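PDB 2J4D: cryptochrome DASH, chloroplastic/mitochondrial from Arabidopsis thaliana, which repairs cyclobutane pyrimidine dimers in single-stranded DNA, binds DNA without sequence preference, carries FAD and a folate light antenna, and may act as a photoreceptor. Local coordinates for residues G412-W415 / F416-C419; D377-M380 / K381-S384. All blocks are in the same frame, centred on the assembly; numbering follows the deposited sequence.

Interaction 1 of 2, residues G412-W415 / F416-C419. With MHF (5,10-methenyl-6,7,8-trihydrofolic acid), chain D.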
ATOM      1  N   GLY A 412     -14.452  10.116  -4.619  1.00 21.51           N
ATOM      2  CA  GLY A 412     -13.693   9.096  -5.320  1.00 20.91           C
ATOM      3  C   GLY A 412     -12.516   8.610  -4.483  1.00 19.08           C
ATOM      4  O   GLY A 412     -12.214   7.412  -4.448  1.00 19.43           O
ATOM      5  N   ALA A 413     -11.854   9.534  -3.794  1.00 19.14           N
ATOM      6  CA  ALA A 413     -10.709   9.176  -2.958  1.00 17.80           C
ATOM      7  C   ALA A 413     -11.109   8.270  -1.793  1.00 18.86           C
ATOM      8  O   ALA A 413     -10.376   7.327  -1.459  1.00 17.88           O
ATOM      9  CB  ALA A 413     -10.013  10.444  -2.433  1.00 19.94           C
ATOM     10  N   GLU A 414     -12.264   8.538  -1.180  1.00 17.42           N
ATOM     11  CA  GLU A 414     -12.722   7.719  -0.060  1.00 17.47           C
ATOM     12  C   GLU A 414     -13.180   6.343  -0.513  1.00 19.58           C
ATOM     13  O   GLU A 414     -13.051   5.359   0.233  1.00 17.47           O
ATOM     14  CB  GLU A 414     -13.835   8.431   0.734  1.00 17.04           C
ATOM     15  CG  GLU A 414     -13.277   9.520   1.669  1.00 19.13           C
ATOM     16  CD  GLU A 414     -14.281  10.070   2.674  1.00 25.00           C
ATOM     17  OE1 GLU A 414     -15.388   9.513   2.817  1.00 23.84           O
ATOM     18  OE2 GLU A 414     -13.938  11.069   3.342  1.00 28.05           O
ATOM     19  N   TRP A 415     -13.714   6.260  -1.730  1.00 18.80           N
ATOM     20  CA  TRP A 415     -14.144   4.966  -2.247  1.00 18.53           C
ATOM     21  C   TRP A 415     -12.900   4.120  -2.528  1.00 17.95           C
ATOM     22  O   TRP A 415     -12.898   2.910  -2.297  1.00 19.48           O
ATOM     23  CB  TRP A 415     -14.980   5.117  -3.523  1.00 18.62           C
ATOM     24  CG  TRP A 415     -15.490   3.779  -4.005  1.00 19.31           C
ATOM     25  CD1 TRP A 415     -15.222   3.182  -5.204  1.00 18.35           C
ATOM     26  CD2 TRP A 415     -16.311   2.858  -3.272  1.00 21.48           C
ATOM     27  NE1 TRP A 415     -15.826   1.942  -5.263  1.00 19.70           N
ATOM     28  CE2 TRP A 415     -16.499   1.719  -4.092  1.00 19.61           C
ATOM     29  CE3 TRP A 415     -16.902   2.882  -2.003  1.00 23.06           C
ATOM     30  CZ2 TRP A 415     -17.256   0.614  -3.684  1.00 23.14           C
ATOM     31  CZ3 TRP A 415     -17.656   1.778  -1.594  1.00 26.28           C
ATOM     32  CH2 TRP A 415     -17.825   0.662  -2.436  1.00 24.25           C
ATOM     33  N   PHE A 416     -11.838   4.761  -3.017  1.00 15.28           N
ATOM     34  CA  PHE A 416     -10.587   4.049  -3.269  1.00 15.51           C
ATOM     35  C   PHE A 416     -10.055   3.613  -1.892  1.00 16.44           C
ATOM     36  O   PHE A 416      -9.537   2.507  -1.728  1.00 17.17           O
ATOM     37  CB  PHE A 416      -9.571   4.966  -3.963  1.00 13.62           C
ATOM     38  CG  PHE A 416      -9.571   4.872  -5.471  1.00 17.16           C
ATOM     39  CD1 PHE A 416     -10.755   4.678  -6.183  1.00 18.56           C
ATOM     40  CD2 PHE A 416      -8.381   5.034  -6.184  1.00 18.22           C
ATOM     41  CE1 PHE A 416     -10.755   4.648  -7.583  1.00 17.58           C
ATOM     42  CE2 PHE A 416      -8.366   5.008  -7.581  1.00 15.86           C
ATOM     43  CZ  PHE A 416      -9.561   4.815  -8.285  1.00 19.19           C
ATOM     44  N   GLU A 417     -10.220   4.474  -0.893  1.00 17.09           N
ATOM     45  CA  GLU A 417      -9.761   4.144   0.456  1.00 17.27           C
ATOM     46  C   GLU A 417     -10.470   2.889   0.977  1.00 16.64           C
ATOM     47  O   GLU A 417      -9.867   2.037   1.634  1.00 15.52           O
ATOM     48  CB  GLU A 417      -9.994   5.313   1.418  1.00 17.74           C
ATOM     49  CG  GLU A 417      -9.702   4.928   2.883  1.00 17.08           C
ATOM     50  CD  GLU A 417      -9.577   6.116   3.821  1.00 22.73           C
ATOM     51  OE1 GLU A 417      -9.881   7.260   3.409  1.00 24.09           O
ATOM     52  OE2 GLU A 417      -9.172   5.894   4.982  1.00 21.59           O
ATOM     53  N   THR A 418     -11.753   2.764   0.674  1.00 16.87           N
ATOM     54  CA  THR A 418     -12.489   1.592   1.110  1.00 17.35           C
ATOM     55  C   THR A 418     -12.025   0.325   0.394  1.00 17.10           C
ATOM     56  O   THR A 418     -11.779  -0.707   1.024  1.00 19.29           O
ATOM     57  CB  THR A 418     -14.003   1.733   0.823  1.00 21.52           C
ATOM     58  OG1 THR A 418     -14.550   2.803   1.601  1.00 24.83           O
ATOM     59  CG2 THR A 418     -14.723   0.447   1.167  1.00 25.42           C
ATOM     60  N   CYS A 419     -11.896   0.422  -0.927  1.00 15.70           N
ATOM     61  CA  CYS A 419     -11.582  -0.730  -1.773  1.00 18.80           C
ATOM     62  C   CYS A 419     -10.169  -1.230  -2.031  1.00 19.63           C
ATOM     63  O   CYS A 419      -9.968  -2.440  -2.149  1.00 22.76           O
ATOM     64  CB  CYS A 419     -12.236  -0.538  -3.148  1.00 18.62           C
ATOM     65  SG  CYS A 419     -14.021  -0.293  -3.140  1.00 22.22           S
TER
HETATM   66  N1  MHF D1499      -6.322   7.632   6.129  1.00 19.39           N
HETATM   67  C2  MHF D1499      -5.201   7.488   6.914  1.00 20.17           C
HETATM   68  NA2 MHF D1499      -4.502   6.318   6.864  1.00 18.64           N
HETATM   69  N3  MHF D1499      -4.785   8.472   7.729  1.00 19.74           N
HETATM   70  C4  MHF D1499      -5.473   9.650   7.828  1.00 21.00           C
HETATM   71  O4  MHF D1499      -5.081  10.542   8.592  1.00 16.53           O
HETATM   72  C4A MHF D1499      -6.651   9.831   7.045  1.00 20.88           C
HETATM   73  N5  MHF D1499      -7.466  10.990   7.098  1.00 20.26           N
HETATM   74  C6  MHF D1499      -8.862  11.008   6.542  1.00 20.10           C
HETATM   75  C7  MHF D1499      -8.787  10.338   5.151  1.00 19.73           C
HETATM   76  N8  MHF D1499      -8.209   8.974   5.385  1.00 18.29           N
HETATM   77  C8A MHF D1499      -7.064   8.800   6.176  1.00 19.39           C
HETATM   78  C9  MHF D1499      -9.314  12.495   6.551  1.00 21.12           C
HETATM   79  N10 MHF D1499      -8.081  13.207   6.966  1.00 25.99           N
HETATM   80  C11 MHF D1499      -7.324  12.266   7.803  1.00 20.51           C
HETATM   81  C12 MHF D1499      -8.669  16.979   8.942  1.00 21.80           C
HETATM   82  C13 MHF D1499      -9.287  16.690   7.689  1.00 22.97           C
HETATM   83  C14 MHF D1499      -9.109  15.453   7.072  1.00 24.41           C
HETATM   84  C15 MHF D1499      -8.309  14.449   7.680  1.00 21.31           C
HETATM   85  C16 MHF D1499      -7.698  14.733   8.965  1.00 21.41           C
HETATM   86  C17 MHF D1499      -7.881  15.984   9.588  1.00 21.59           C
HETATM   87  C   MHF D1499      -8.843  18.332   9.537  1.00 22.71           C
HETATM   88  O   MHF D1499      -9.511  19.164   8.934  1.00 25.47           O
HETATM   89  N   MHF D1499      -8.264  18.661  10.714  1.00 21.63           N
HETATM   90  CA  MHF D1499      -8.429  20.009  11.258  1.00 24.21           C
HETATM   91  CB  MHF D1499      -8.331  19.989  12.783  1.00 25.24           C
HETATM   92  CG  MHF D1499      -9.368  19.126  13.456  1.00 34.56           C
HETATM   93  CD  MHF D1499     -10.778  19.550  13.111  1.00 38.73           C
HETATM   94  OE1 MHF D1499     -11.196  20.634  13.570  1.00 43.17           O
HETATM   95  OE2 MHF D1499     -11.458  18.810  12.365  1.00 47.63           O
HETATM   96  CT  MHF D1499      -7.352  20.940  10.694  1.00 26.25           C
HETATM   97  O1  MHF D1499      -6.364  20.431  10.124  1.00 23.48           O
HETATM   98  O2  MHF D1499      -7.498  22.173  10.830  1.00 27.02           O

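Interaction 2 of 2, residues D377-M380 / K381-S384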
ATOM      1  N   ASP A 377     -16.490   1.705 -16.440  1.00 23.92           N
ATOM      2  CA  ASP A 377     -17.155   0.611 -15.737  1.00 24.00           C
ATOM      3  C   ASP A 377     -16.297  -0.616 -15.484  1.00 23.23           C
ATOM      4  O   ASP A 377     -16.346  -1.193 -14.396  1.00 24.77           O
ATOM      5  CB  ASP A 377     -18.443   0.198 -16.473  1.00 25.05           C
ATOM      6  CG  ASP A 377     -19.458   1.330 -16.550  1.00 29.73           C
ATOM      7  OD1 ASP A 377     -19.425   2.214 -15.662  1.00 26.80           O
ATOM      8  OD2 ASP A 377     -20.292   1.335 -17.487  1.00 27.83           O
ATOM      9  N   ALA A 378     -15.517  -1.018 -16.481  1.00 22.54           N
ATOM     10  CA  ALA A 378     -14.651  -2.179 -16.335  1.00 22.04           C
ATOM     11  C   ALA A 378     -13.657  -1.936 -15.196  1.00 21.13           C
ATOM     12  O   ALA A 378     -13.408  -2.816 -14.377  1.00 22.75           O
ATOM     13  CB  ALA A 378     -13.901  -2.448 -17.646  1.00 23.83           C
ATOM     14  N   ASN A 379     -13.085  -0.740 -15.156  1.00 20.74           N
ATOM     15  CA  ASN A 379     -12.130  -0.416 -14.103  1.00 21.35           C
ATOM     16  C   ASN A 379     -12.784  -0.406 -12.725  1.00 20.41           C
ATOM     17  O   ASN A 379     -12.235  -0.960 -11.772  1.00 23.29           O
ATOM     18  CB  ASN A 379     -11.460   0.932 -14.400  1.00 20.54           C
ATOM     19  CG  ASN A 379     -10.203   0.784 -15.248  1.00 23.07           C
ATOM     20  OD1 ASN A 379      -9.169   0.316 -14.767  1.00 22.30           O
ATOM     21  ND2 ASN A 379     -10.292   1.168 -16.521  1.00 17.65           N
ATOM     22  N   MET A 380     -13.967   0.192 -12.617  1.00 20.42           N
ATOM     23  CA  MET A 380     -14.642   0.246 -11.324  1.00 20.71           C
ATOM     24  C   MET A 380     -15.077  -1.146 -10.876  1.00 22.52           C
ATOM     25  O   MET A 380     -15.115  -1.443  -9.679  1.00 22.46           O
ATOM     26  CB  MET A 380     -15.846   1.190 -11.387  1.00 21.35           C
ATOM     27  CG  MET A 380     -15.476   2.633 -11.734  1.00 23.11           C
ATOM     28  SD  MET A 380     -14.133   3.297 -10.704  1.00 23.48           S
ATOM     29  CE  MET A 380     -14.952   3.299  -9.077  1.00 17.46           C
ATOM     30  N   LYS A 381     -15.400  -2.008 -11.835  1.00 21.18           N
ATOM     31  CA  LYS A 381     -15.801  -3.363 -11.488  1.00 23.06           C
ATOM     32  C   LYS A 381     -14.548  -4.130 -11.046  1.00 21.37           C
ATOM     33  O   LYS A 381     -14.596  -4.926 -10.108  1.00 23.10           O
ATOM     34  CB  LYS A 381     -16.459  -4.056 -12.687  1.00 23.77           C
ATOM     35  CG  LYS A 381     -17.162  -5.367 -12.333  1.00 31.09           C
ATOM     36  CD  LYS A 381     -17.924  -5.951 -13.522  1.00 36.56           C
ATOM     37  CE  LYS A 381     -19.048  -5.021 -14.005  1.00 44.08           C
ATOM     38  NZ  LYS A 381     -20.151  -4.813 -13.013  1.00 47.47           N
ATOM     39  N   GLU A 382     -13.423  -3.890 -11.717  1.00 22.12           N
ATOM     40  CA  GLU A 382     -12.180  -4.564 -11.337  1.00 20.90           C
ATOM     41  C   GLU A 382     -11.875  -4.229  -9.876  1.00 20.03           C
ATOM     42  O   GLU A 382     -11.540  -5.099  -9.070  1.00 20.68           O
ATOM     43  CB  GLU A 382     -11.005  -4.105 -12.215  1.00 20.31           C
ATOM     44  CG  GLU A 382      -9.691  -4.813 -11.843  1.00 24.09           C
ATOM     45  CD  GLU A 382      -8.493  -4.371 -12.664  1.00 26.46           C
ATOM     46  OE1 GLU A 382      -8.677  -3.698 -13.696  1.00 26.47           O
ATOM     47  OE2 GLU A 382      -7.355  -4.712 -12.275  1.00 30.94           O
ATOM     48  N   LEU A 383     -12.015  -2.952  -9.548  1.00 19.61           N
ATOM     49  CA  LEU A 383     -11.756  -2.467  -8.197  1.00 19.52           C
ATOM     50  C   LEU A 383     -12.628  -3.114  -7.119  1.00 21.36           C
ATOM     51  O   LEU A 383     -12.110  -3.617  -6.125  1.00 18.86           O
ATOM     52  CB  LEU A 383     -11.954  -0.956  -8.154  1.00 18.80           C
ATOM     53  CG  LEU A 383     -11.829  -0.315  -6.769  1.00 17.40           C
ATOM     54  CD1 LEU A 383     -10.399  -0.509  -6.232  1.00 21.20           C
ATOM     55  CD2 LEU A 383     -12.169   1.155  -6.875  1.00 20.28           C
ATOM     56  N   SER A 384     -13.948  -3.098  -7.299  1.00 19.01           N
ATOM     57  CA  SER A 384     -14.824  -3.680  -6.283  1.00 23.09           C
ATOM     58  C   SER A 384     -14.732  -5.208  -6.202  1.00 19.85           C
ATOM     59  O   SER A 384     -15.046  -5.798  -5.178  1.00 22.98           O
ATOM     60  CB  SER A 384     -16.279  -3.244  -6.513  1.00 23.52           C
ATOM     61  OG  SER A 384     -16.718  -3.625  -7.797  1.00 24.15           O
TER
HETATM   62  O   HOH W   1      -7.275  -1.653 -14.358  1.00 24.61           O

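Interaction 1 of 2, residues G412-W415 / F416-C419
Cys419 lays its sulfur over one face of the Trp415 indole, SG standing 3.2 Å above the ring plane and nearest to CE2 (3.3 Å). The sulfur is 3.7 Å from the centroid of the six-membered ring, on a line 28° off the ring normal, so this i to i+4 sulfur-aromatic contact sits toward the rim. At the edge of the Phe416 ring, near its plane, is the carbonyl carbon of Trp415, held there by the chain itself; the same ring touches FAD and packs edge-to-face with Trp432. Phenylalanine probably suits this buried place because it meets FAD with hydrocarbon alone. Both first torsions bring about the sulfur contact: CG of Trp415 lies anti to the backbone N (chi1 -177°), beside the carbonyl carbon, which sends the indole along the helix toward the following turn, where SG of Cys419 turns back beside its own N. Replacing Trp415 by an alanine would probably leave the Cys419 sulfur without its aromatic partner and open a gap against Met380 and Leu383 of helix 374-386. The Glu417 carboxylate, at the end of an extended chain, accepts a hydrogen bond from the folate: MHF N8 donates to OE1 over 3.1 Å and makes a weak second bond to OE2 (3.3 Å), one N-H shared between the two oxygens. Tyr429 also bonds OE1, and Lys89 forms a salt bridge with OE2, so the buried acid has several polar partners and its charge is probably balanced. Main-chain i to i+4 bonds run through the same turn, for instance Cys419 N to Trp415 O (3.0 Å, 161° at the hydrogen). The arrangement is that of an alpha-helix in the FAD-binding domain of a class-1 photolyase, touching FAD through Phe416 and the folate antenna through Glu417.

Interaction 2 of 2, residues D377-M380 / K381-S384
Two successive turns of helix 374-386, in the FAD-binding domain, meet here through side chains three residues apart. Met380 and Leu383 lie side by side and point the same way, the methyl CE of Met380 coming 4.1 Å from CD2 of Leu383. The methionine chain reaches this position by bending at its second and third torsions, which curls its thioether round instead of letting it extend. A flexible methionine and a branched leucine suit this apolar side, where both pack on Trp415 of helix 409-419.

A polar pair, Asn379 and Glu382, repeats the spacing elsewhere on the helix. Its two side chains also run alongside each other, with the amide and carboxylate planes 21° apart. A water sits between two acceptor oxygens, 2.8 Å from OD1 of Asn379 and 2.6 Å from OE1 of Glu382, within bonding distance of both. Glu382 OE1 is also hydrogen-bonded to Tyr463 OH, and Asn379 ND2 bonds back to Leu375 O one turn earlier, which helps to fix the rotation of the amide. Asparagine fits because it offers a carbonyl oxygen to the water and an N-H to the helix backbone.

Main-chain bonds join the turns, among them Leu383 N to Asn379 O at 3.0 Å and Ser384 N to Met380 O at 3.1 Å, the latter nearly straight at 168°. The pattern is that of a buried alpha-helix of the helical FAD-binding domain, with an apolar side against helix 409-419 and a water-linked polar pair beside helix 462-467.

In the fold
Interaction 2 comes first along the chain, on helix 374-386, and interaction 1 follows on helix 409-419, with helix 391-404 between them in sequence; all four segments belong to the FAD-binding domain. Their centres are 12 Å apart and the two helices touch directly. Leu383 is central to this interface: its CD1 lies 3.6 Å from CB of Cys419, and its CD2 is 3.8 Å from CE1 of Phe416. Met380 adds its CE at 3.9 Å from CD1 of Trp415. Interaction 2 thus packs against helix 409-419, whose Phe416 touches FAD and whose Glu417 binds the folate, so that helix 374-386 flanks a helix in contact with both cofactors.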